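Local coordinates for cell surface protein (Faecalibacterium prausnitzii A2-165, PDB 4GT6), which is of unknown function, though its leucine-rich repeats on the cell surface suggest that this part of the longer protein binds other proteins, at residues I54-F59 against I78-F83; T172-R177 against T198-E203; D221-E226 against I236-Q241. One frame throughout, in Å; residues are numbered along the deposited sequence. Where two conformers were deposited one is given.

Interaction 1. Residues I54-F59 against I78-F83. With EDO (1,2-ethanediol), chain N.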
loop_
_atom_site.group_PDB
_atom_site.type_symbol
_atom_site.label_atom_id
_atom_site.label_comp_id
_atom_site.label_asym_id
_atom_site.label_seq_id
_atom_site.Cartn_x
_atom_site.Cartn_y
_atom_site.Cartn_z
ATOM N N ILE A 54 -9.322 -22.368 11.465
ATOM C CA ILE A 54 -10.120 -21.339 12.152
ATOM C C ILE A 54 -10.991 -20.766 11.056
ATOM O O ILE A 54 -10.471 -20.167 10.115
ATOM C CB ILE A 54 -9.241 -20.280 12.837
ATOM C CG1 ILE A 54 -8.363 -20.946 13.941
ATOM C CG2 ILE A 54 -10.156 -19.153 13.420
ATOM C CD1 ILE A 54 -7.200 -20.071 14.376
ATOM N N GLY A 55 -12.294 -20.991 11.147
ATOM C CA GLY A 55 -13.208 -20.576 10.090
ATOM C C GLY A 55 -13.259 -19.081 9.855
ATOM O O GLY A 55 -12.819 -18.279 10.693
ATOM N N ASP A 56 -13.819 -18.700 8.702
ATOM C CA ASP A 56 -14.010 -17.281 8.386
ATOM C C ASP A 56 -14.766 -16.570 9.516
ATOM O O ASP A 56 -15.775 -17.072 10.030
ATOM C CB ASP A 56 -14.816 -17.131 7.060
ATOM C CG ASP A 56 -14.104 -17.612 5.785
ATOM O OD1 ASP A 56 -12.939 -18.076 5.880
ATOM O OD2 ASP A 56 -14.673 -17.433 4.684
ATOM N N ARG A 57 -14.265 -15.393 9.905
ATOM C CA ARG A 57 -14.907 -14.430 10.785
ATOM C C ARG A 57 -15.168 -14.893 12.220
ATOM O O ARG A 57 -15.956 -14.236 12.909
ATOM C CB ARG A 57 -16.266 -13.977 10.149
ATOM C CG ARG A 57 -16.145 -13.639 8.643
ATOM C CD ARG A 57 -17.366 -12.895 8.120
ATOM N NE ARG A 57 -17.295 -11.446 8.357
ATOM C CZ ARG A 57 -16.706 -10.558 7.553
ATOM N NH1 ARG A 57 -16.141 -10.950 6.416
ATOM N NH2 ARG A 57 -16.690 -9.274 7.872
ATOM N N VAL A 58 -14.509 -15.952 12.708
ATOM C CA VAL A 58 -14.809 -16.440 14.091
ATOM C C VAL A 58 -14.654 -15.324 15.139
ATOM O O VAL A 58 -15.523 -15.173 16.011
ATOM C CB VAL A 58 -13.989 -17.715 14.477
ATOM C CG1 VAL A 58 -14.281 -18.132 15.929
ATOM C CG2 VAL A 58 -14.342 -18.881 13.541
ATOM N N PHE A 59 -13.579 -14.516 15.048
ATOM C CA PHE A 59 -13.387 -13.407 16.010
ATOM C C PHE A 59 -13.507 -12.037 15.327
ATOM O O PHE A 59 -13.009 -11.023 15.844
ATOM C CB PHE A 59 -12.028 -13.532 16.714
ATOM C CG PHE A 59 -11.966 -14.790 17.530
ATOM C CD1 PHE A 59 -12.442 -14.814 18.838
ATOM C CD2 PHE A 59 -11.420 -15.952 17.001
ATOM C CE1 PHE A 59 -12.411 -15.997 19.583
ATOM C CE2 PHE A 59 -11.389 -17.131 17.757
ATOM C CZ PHE A 59 -11.902 -17.142 19.029
ATOM N N ILE A 78 -6.127 -20.276 8.404
ATOM C CA ILE A 78 -6.806 -19.208 9.133
ATOM C C ILE A 78 -7.744 -18.584 8.103
ATOM O O ILE A 78 -7.293 -18.124 7.040
ATOM C CB ILE A 78 -5.854 -18.189 9.812
ATOM C CG1 ILE A 78 -5.016 -18.892 10.905
ATOM C CG2 ILE A 78 -6.708 -17.043 10.460
ATOM C CD1 ILE A 78 -3.849 -18.076 11.420
ATOM N N GLY A 79 -9.031 -18.611 8.407
ATOM C CA GLY A 79 -10.058 -18.103 7.504
ATOM C C GLY A 79 -10.035 -16.604 7.298
ATOM O O GLY A 79 -9.349 -15.870 8.024
ATOM N N SER A 80 -10.806 -16.142 6.299
ATOM C CA SER A 80 -10.877 -14.713 6.020
ATOM C C SER A 80 -11.511 -13.973 7.196
ATOM O O SER A 80 -12.418 -14.506 7.866
ATOM C CB SER A 80 -11.659 -14.450 4.736
ATOM O OG SER A 80 -13.004 -14.883 4.854
ATOM N N ASN A 81 -11.002 -12.756 7.478
ATOM C CA ASN A 81 -11.506 -11.882 8.548
ATOM C C ASN A 81 -11.591 -12.602 9.905
ATOM O O ASN A 81 -12.382 -12.180 10.752
ATOM C CB ASN A 81 -12.919 -11.342 8.146
ATOM C CG ASN A 81 -12.887 -10.461 6.906
ATOM O OD1 ASN A 81 -12.766 -10.942 5.776
ATOM N ND2 ASN A 81 -12.914 -9.145 7.107
ATOM N N ALA A 82 -10.761 -13.652 10.126
ATOM C CA ALA A 82 -10.853 -14.443 11.384
ATOM C C ALA A 82 -10.622 -13.590 12.635
ATOM O O ALA A 82 -11.228 -13.870 13.661
ATOM C CB ALA A 82 -9.854 -15.592 11.365
ATOM N N PHE A 83 -9.742 -12.579 12.565
ATOM C CA PHE A 83 -9.448 -11.731 13.732
ATOM C C PHE A 83 -9.593 -10.268 13.327
ATOM O O PHE A 83 -8.947 -9.388 13.885
ATOM C CB PHE A 83 -8.022 -12.033 14.284
ATOM C CG PHE A 83 -7.892 -13.454 14.770
ATOM C CD1 PHE A 83 -8.275 -13.802 16.067
ATOM C CD2 PHE A 83 -7.415 -14.458 13.920
ATOM C CE1 PHE A 83 -8.202 -15.131 16.495
ATOM C CE2 PHE A 83 -7.331 -15.786 14.359
ATOM C CZ PHE A 83 -7.743 -16.115 15.631
HETATM C C1 EDO N . -17.448 -13.586 18.361
HETATM O O1 EDO N . -16.384 -14.499 18.583
HETATM C C2 EDO N . -16.963 -12.412 17.473
HETATM O O2 EDO N . -16.927 -12.779 16.115
HETATM O O HOH W 1 -15.484 -13.500 5.271
#
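Phe59 and Phe83 carry the same first torsion, CG anti to the carbonyl carbon (chi1 near -62° in both), and this lays their rings side by side, pointing the same way. The planes are near parallel, 5° apart, but slid so far that the rings barely overlap; the touch is Phe59 CD2 on Phe83 CE1, 3.4 Å. Phe110 continues the row beyond Phe83, while Tyr29 meets Phe59 at a clear tilt. Ala82 O sits at the edge of the Phe59 ring, in its plane, and accepts the bond from Phe59 N (2.8 Å). An alanine in place of this phenylalanine would probably open a gap beside Phe83, whose ring would keep Phe110 but lose its partner on the Phe59 side. Ile54 has CG2 anti to the backbone N, which turns this branch to the methyl of Ala82, while its CD1 reaches the edge of the Phe83 ring at CZ, 4.2 Å away. The backbones are joined by Gly79 N to Ile54 O (2.7 Å) and Arg57 N to Ser80 O (2.9 Å). Between these, Asp56 OD1 takes the N-H of Ser80 at 2.9 Å, met from well above the carboxylate plane. At the solvent side the Arg57 side chain lays its guanidinium over Asn81, the two planes stacked at 27°, with Asn81 CB 3.7 Å from Arg57 NH1; the amide nitrogen of Asn81 is held by Gln108. A water joins Arg57 NH1 to Ser80 OG. Gly55 to Val58 and Gly79 to Ala82 are both type II turns, each following a strand, with Ile54 paired in parallel beside Ile78: the stacking of successive coils in a leucine-rich repeat solenoid of the BspA type.

Interaction 2. Residues T172-R177 against T198-E203. With EDO (1,2-ethanediol), chain G; EDO (1,2-ethanediol), chain F; EDO (1,2-ethanediol), chain L.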
loop_
_atom_site.group_PDB
_atom_site.type_symbol
_atom_site.label_atom_id
_atom_site.label_comp_id
_atom_site.label_asym_id
_atom_site.label_seq_id
_atom_site.Cartn_x
_atom_site.Cartn_y
_atom_site.Cartn_z
ATOM N N THR A 172 6.710 -13.498 -7.163
ATOM C CA THR A 172 6.687 -13.040 -8.560
ATOM C C THR A 172 5.879 -11.753 -8.723
ATOM O O THR A 172 5.914 -11.147 -9.803
ATOM C CB THR A 172 6.133 -14.117 -9.513
ATOM O OG1 THR A 172 4.717 -14.224 -9.334
ATOM C CG2 THR A 172 6.820 -15.465 -9.344
ATOM N N ALA A 173 5.104 -11.374 -7.694
ATOM C CA ALA A 173 4.274 -10.175 -7.780
ATOM C C ALA A 173 4.124 -9.509 -6.450
ATOM O O ALA A 173 3.993 -10.180 -5.429
ATOM C CB ALA A 173 2.886 -10.505 -8.350
ATOM N N ILE A 174 4.160 -8.176 -6.460
ATOM C CA ILE A 174 3.892 -7.332 -5.287
ATOM C C ILE A 174 2.671 -6.552 -5.705
ATOM O O ILE A 174 2.783 -5.648 -6.532
ATOM C CB ILE A 174 5.096 -6.452 -4.870
ATOM C CG1 ILE A 174 6.328 -7.305 -4.553
ATOM C CG2 ILE A 174 4.717 -5.525 -3.691
ATOM C CD1 ILE A 174 7.651 -6.452 -4.483
ATOM N N GLU A 175 1.496 -6.904 -5.172
ATOM C CA GLU A 175 0.254 -6.335 -5.697
ATOM C C GLU A 175 -0.012 -4.910 -5.222
ATOM O O GLU A 175 0.708 -4.374 -4.377
ATOM C CB GLU A 175 -0.964 -7.269 -5.435
ATOM C CG GLU A 175 -0.804 -8.711 -5.946
ATOM C CD GLU A 175 -0.632 -8.966 -7.442
ATOM O OE1 GLU A 175 -0.527 -7.996 -8.227
ATOM O OE2 GLU A 175 -0.582 -10.156 -7.829
ATOM N N GLU A 176 -1.039 -4.288 -5.791
ATOM C CA GLU A 176 -1.411 -2.913 -5.480
ATOM C C GLU A 176 -1.464 -2.624 -3.996
ATOM O O GLU A 176 -2.054 -3.406 -3.238
ATOM C CB GLU A 176 -2.805 -2.602 -6.053
ATOM C CG GLU A 176 -2.833 -2.415 -7.554
ATOM C CD GLU A 176 -4.194 -2.069 -8.132
ATOM O OE1 GLU A 176 -5.180 -2.029 -7.359
ATOM O OE2 GLU A 176 -4.276 -1.866 -9.366
ATOM N N ARG A 177 -0.867 -1.477 -3.586
ATOM C CA ARG A 177 -0.901 -0.961 -2.205
ATOM C C ARG A 177 -0.328 -1.944 -1.158
ATOM O O ARG A 177 -0.564 -1.761 0.039
ATOM C CB ARG A 177 -2.358 -0.565 -1.809
ATOM C CG ARG A 177 -3.072 0.324 -2.846
ATOM C CD ARG A 177 -4.469 0.797 -2.436
ATOM N NE ARG A 177 -4.501 1.526 -1.165
ATOM C CZ ARG A 177 -4.117 2.789 -0.998
ATOM N NH1 ARG A 177 -3.640 3.489 -2.020
ATOM N NH2 ARG A 177 -4.190 3.356 0.199
ATOM N N THR A 198 0.047 -0.856 -8.747
ATOM C CA THR A 198 -0.076 0.585 -8.498
ATOM C C THR A 198 0.004 0.878 -7.003
ATOM O O THR A 198 -0.703 0.197 -6.245
ATOM C CB THR A 198 -1.434 1.070 -9.065
ATOM O OG1 THR A 198 -1.631 0.578 -10.394
ATOM C CG2 THR A 198 -1.554 2.556 -9.067
ATOM N N ASN A 199 0.797 1.889 -6.581
ATOM C CA ASN A 199 0.895 2.361 -5.199
ATOM C C ASN A 199 1.411 1.320 -4.197
ATOM O O ASN A 199 1.285 1.544 -2.987
ATOM C CB ASN A 199 -0.478 2.905 -4.735
ATOM C CG ASN A 199 -0.847 4.196 -5.398
ATOM O OD1 ASN A 199 0.001 5.060 -5.599
ATOM N ND2 ASN A 199 -2.110 4.336 -5.812
ATOM N N ALA A 200 2.081 0.253 -4.668
ATOM C CA ALA A 200 2.687 -0.753 -3.767
ATOM C C ALA A 200 3.595 -0.088 -2.747
ATOM O O ALA A 200 3.663 -0.540 -1.611
ATOM C CB ALA A 200 3.494 -1.771 -4.581
ATOM N N PHE A 201 4.300 1.010 -3.150
ATOM C CA PHE A 201 5.214 1.711 -2.255
ATOM C C PHE A 201 4.834 3.194 -2.075
ATOM O O PHE A 201 5.675 4.007 -1.675
ATOM C CB PHE A 201 6.667 1.559 -2.763
ATOM C CG PHE A 201 7.102 0.111 -2.745
ATOM C CD1 PHE A 201 7.360 -0.542 -1.538
ATOM C CD2 PHE A 201 7.195 -0.618 -3.928
ATOM C CE1 PHE A 201 7.746 -1.889 -1.521
ATOM C CE2 PHE A 201 7.580 -1.969 -3.913
ATOM C CZ PHE A 201 7.863 -2.593 -2.709
ATOM N N SER A 202 3.548 3.530 -2.262
ATOM C CA SER A 202 3.112 4.912 -2.029
ATOM C C SER A 202 3.161 5.221 -0.518
ATOM O O SER A 202 3.122 4.297 0.312
ATOM C CB SER A 202 1.711 5.145 -2.582
ATOM O OG SER A 202 0.758 4.380 -1.848
ATOM N N GLU A 203 3.387 6.506 -0.167
ATOM C CA GLU A 203 3.450 6.954 1.235
ATOM C C GLU A 203 4.510 6.186 2.083
ATOM O O GLU A 203 4.303 5.962 3.266
ATOM C CB GLU A 203 2.049 6.852 1.899
ATOM C CG GLU A 203 1.004 7.738 1.241
ATOM C CD GLU A 203 -0.347 7.584 1.916
ATOM O OE1 GLU A 203 -0.483 8.043 3.068
ATOM O OE2 GLU A 203 -1.235 6.927 1.337
HETATM C C1 EDO G . -3.094 7.221 -1.963
HETATM O O1 EDO G . -3.694 6.125 -2.635
HETATM C C2 EDO G . -1.565 6.985 -1.912
HETATM O O2 EDO G . -1.280 5.881 -1.091
HETATM C C1 EDO F . 3.899 1.128 -8.567
HETATM O O1 EDO F . 3.137 2.329 -8.262
HETATM C C2 EDO F . 3.440 0.546 -9.943
HETATM O O2 EDO F . 4.371 -0.360 -10.551
HETATM C C1 EDO L . -4.404 6.167 -7.699
HETATM O O1 EDO L . -3.138 6.687 -7.325
HETATM C C2 EDO L . -4.530 5.940 -9.216
HETATM O O2 EDO L . -3.811 4.785 -9.574
HETATM O O HOH W 2 -1.800 -2.079 -10.598
HETATM O O HOH W 3 -4.349 2.730 -5.295
#
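The Phe201 ring receives Ile174 CD1 at its edge, near the ring plane, 4.3 Å from CZ, while the ring of Phe179 meets it almost parallel. The Arg177 guanidinium has at its edge the O1 of a 1,2-ethanediol, bonded to NH1 at 2.7 Å, with the amide nitrogen of Asn199 also near its plane. Guanidinium and amide stand almost perpendicular, 81° apart, and do not stack although the two side chains run alongside each other, Arg177 CG against Asn199 CB. A bend at chi3 (56°) turns the tip of Arg177 to the diol, whose O2 donates to Glu203 OE2 at 2.6 Å. Asn199 ND2 bonds to a second diol and to a water, and its OD1 is taken by His259. Both diols probably come from the crystallisation liquor. Segments 172-177 and 198-203 belong to neighbouring coils of the BspA-type leucine-rich repeat solenoid, the first running through the short, weakly bonded strand 173-174 and the second following strand 195-196. Glu176 and Arg177 lie beside Thr198 and Asn199, and the type I turn from Asn199 to Ser202 follows. One direct backbone hydrogen bond spans them, Arg177 N to Thr198 O (3.1 Å, 141° at the hydrogen), and the same oxygen is approached by Glu176 CA. Inside, the CG2 branch of Ile174 packs on the methyl of Ala200 at 4.0 Å. Outside, Glu176 and Thr198 point the same way, the extended carboxylate chain alongside the threonine, and a water donates to Glu176 OE2 while accepting from Thr198 N, 2.9 Å away.

Interaction 3. Residues D221-E226 against I236-Q241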
loop_
_atom_site.group_PDB
_atom_site.type_symbol
_atom_site.label_atom_id
_atom_site.label_comp_id
_atom_site.label_asym_id
_atom_site.label_seq_id
_atom_site.Cartn_x
_atom_site.Cartn_y
_atom_site.Cartn_z
ATOM N N ASP A 221 20.337 3.796 -10.202
ATOM C CA ASP A 221 20.762 4.980 -9.445
ATOM C C ASP A 221 19.805 5.196 -8.234
ATOM O O ASP A 221 19.295 6.299 -7.999
ATOM C CB ASP A 221 20.837 6.221 -10.367
ATOM C CG ASP A 221 21.266 7.521 -9.688
ATOM O OD1 ASP A 221 22.147 7.469 -8.805
ATOM O OD2 ASP A 221 20.711 8.592 -10.048
ATOM N N ASN A 222 19.531 4.104 -7.497
ATOM C CA ASN A 222 18.711 4.086 -6.266
ATOM C C ASN A 222 17.264 4.628 -6.486
ATOM O O ASN A 222 16.726 5.347 -5.658
ATOM C CB ASN A 222 19.413 4.881 -5.150
ATOM C CG ASN A 222 18.794 4.648 -3.788
ATOM O OD1 ASN A 222 18.204 3.612 -3.539
ATOM N ND2 ASN A 222 18.909 5.604 -2.900
ATOM N N VAL A 223 16.667 4.293 -7.613
ATOM C CA VAL A 223 15.296 4.682 -7.938
ATOM C C VAL A 223 14.660 3.443 -8.527
ATOM O O VAL A 223 15.313 2.751 -9.311
ATOM C CB VAL A 223 15.251 5.904 -8.913
ATOM C CG1 VAL A 223 13.821 6.215 -9.340
ATOM C CG2 VAL A 223 15.899 7.140 -8.290
ATOM N N LEU A 224 13.397 3.134 -8.151
ATOM C CA LEU A 224 12.764 1.934 -8.688
ATOM C C LEU A 224 11.982 2.260 -9.947
ATOM O O LEU A 224 11.183 3.201 -9.962
ATOM C CB LEU A 224 11.825 1.302 -7.636
ATOM C CG LEU A 224 11.269 -0.093 -7.980
ATOM C CD1 LEU A 224 12.394 -1.154 -8.093
ATOM C CD2 LEU A 224 10.259 -0.527 -6.894
ATOM N N TYR A 225 12.180 1.437 -10.978
ATOM C CA TYR A 225 11.505 1.555 -12.267
ATOM C C TYR A 225 10.794 0.276 -12.622
ATOM O O TYR A 225 11.133 -0.791 -12.107
ATOM C CB TYR A 225 12.530 1.859 -13.401
ATOM C CG TYR A 225 13.228 3.190 -13.244
ATOM C CD1 TYR A 225 14.406 3.299 -12.510
ATOM C CD2 TYR A 225 12.698 4.350 -13.808
ATOM C CE1 TYR A 225 15.017 4.542 -12.299
ATOM C CE2 TYR A 225 13.310 5.594 -13.623
ATOM C CZ TYR A 225 14.479 5.680 -12.879
ATOM O OH TYR A 225 15.082 6.902 -12.679
ATOM N N GLU A 226 9.862 0.381 -13.567
ATOM C CA GLU A 226 9.220 -0.740 -14.255
ATOM C C GLU A 226 9.730 -0.679 -15.683
ATOM O O GLU A 226 9.580 0.360 -16.328
ATOM C CB GLU A 226 7.690 -0.625 -14.223
ATOM C CG GLU A 226 6.998 -1.714 -15.035
ATOM C CD GLU A 226 5.494 -1.581 -14.963
ATOM O OE1 GLU A 226 4.909 -1.963 -13.924
ATOM O OE2 GLU A 226 4.928 -0.939 -15.870
ATOM N N ILE A 236 8.672 4.395 -10.704
ATOM C CA ILE A 236 7.602 4.039 -9.775
ATOM C C ILE A 236 7.900 4.431 -8.316
ATOM O O ILE A 236 6.941 4.711 -7.589
ATOM C CB ILE A 236 7.173 2.557 -9.932
ATOM C CG1 ILE A 236 8.234 1.558 -9.461
ATOM C CG2 ILE A 236 6.652 2.244 -11.415
ATOM C CD1 ILE A 236 7.740 0.107 -9.473
ATOM N N ARG A 237 9.187 4.502 -7.883
ATOM C CA ARG A 237 9.467 4.895 -6.504
ATOM C C ARG A 237 10.835 5.569 -6.356
ATOM O O ARG A 237 11.883 4.939 -6.535
ATOM C CB ARG A 237 9.381 3.676 -5.540
ATOM C CG ARG A 237 9.620 3.990 -4.066
ATOM C CD ARG A 237 8.432 4.716 -3.420
ATOM N NE ARG A 237 8.605 6.178 -3.441
ATOM C CZ ARG A 237 7.726 7.042 -2.943
ATOM N NH1 ARG A 237 6.560 6.617 -2.466
ATOM N NH2 ARG A 237 8.005 8.343 -2.918
ATOM N N TYR A 238 10.796 6.861 -6.029
ATOM C CA TYR A 238 11.973 7.645 -5.662
ATOM C C TYR A 238 12.012 7.623 -4.126
ATOM O O TYR A 238 10.980 7.890 -3.516
ATOM C CB TYR A 238 11.884 9.061 -6.227
ATOM C CG TYR A 238 13.108 9.900 -5.919
ATOM C CD1 TYR A 238 13.199 10.630 -4.732
ATOM C CD2 TYR A 238 14.144 10.018 -6.839
ATOM C CE1 TYR A 238 14.322 11.407 -4.445
ATOM C CE2 TYR A 238 15.259 10.814 -6.578
ATOM C CZ TYR A 238 15.342 11.506 -5.379
ATOM O OH TYR A 238 16.448 12.272 -5.118
ATOM N N PRO A 239 13.150 7.298 -3.474
ATOM C CA PRO A 239 13.136 7.154 -2.000
ATOM C C PRO A 239 12.927 8.496 -1.305
ATOM O O PRO A 239 13.666 9.433 -1.568
ATOM C CB PRO A 239 14.499 6.514 -1.657
ATOM C CG PRO A 239 15.283 6.475 -2.914
ATOM C CD PRO A 239 14.466 6.972 -4.065
ATOM N N SER A 240 11.861 8.609 -0.490
ATOM C CA SER A 240 11.487 9.882 0.146
ATOM C C SER A 240 12.578 10.486 1.032
ATOM O O SER A 240 12.628 11.703 1.175
ATOM C CB SER A 240 10.221 9.705 0.978
ATOM O OG SER A 240 9.109 9.494 0.120
ATOM N N GLN A 241 13.443 9.648 1.619
ATOM C CA GLN A 241 14.512 10.131 2.490
ATOM C C GLN A 241 15.838 10.347 1.750
ATOM O O GLN A 241 16.831 10.729 2.382
ATOM C CB GLN A 241 14.687 9.192 3.703
ATOM C CG GLN A 241 13.493 9.260 4.661
ATOM C CD GLN A 241 13.336 10.623 5.297
ATOM O OE1 GLN A 241 14.304 11.266 5.698
ATOM N NE2 GLN A 241 12.121 11.094 5.413
#
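A classic beta bulge interrupts the hairpin of strands 224-227 and 233-237, with Ile236 and Arg237 both set against Leu224. Leu224 O accepts from two backbone donors, Ile236 N at 2.9 Å and Arg237 N at 3.2 Å, and Leu224 N returns a nearly straight bond to Arg237 O (2.9 Å, 172° at the hydrogen). Ile236 holds CG1 between its backbone N and carbonyl carbon (chi1 69°), which carries CD1 onto Leu224 CD2 at 3.7 Å. Past the bulge, Val223 CG2 touches the Tyr238 ring at CD2, 3.7 Å away and oblique to it; Phe261 stacks on that ring. Pro239 closes the contact, its CD lying 3.2 Å from Asn222 O. The Asn222 amide is held by Ile210 N and Ser208 O. Arg237 curls back at chi2 and chi3 and grips Tyr238 O side-on with NE and NH2, leaving NH1 for a salt bridge to Asp262. Leu224 O at the bulge and Tyr238 O just beyond it each have two donors, and the Asp262 carboxylate probably offsets the charge of the buried Arg237.

Interactions 1 and 2 are the same kind of join, one solenoid coil on the next, repeated about 25 Å apart between centres; interaction 3 is instead an antiparallel hairpin. Interaction 1 is mostly buried and has four direct hydrogen bonds, whereas the more open interaction 2 has one, with waters and diols occupying its polar rim. Interaction 3 is also buried, but its three backbone bonds are those of an antiparallel bulge, with no side-chain bond across it as Asp56 makes in interaction 1. It lies next to interaction 2: Arg237 NH1 probably bonds to Phe201 O, 2.9 Å away, and Leu224 CD2 packs on Phe201 CE2, fastening the hairpin to the preceding coil. Interaction 1 is remote from both.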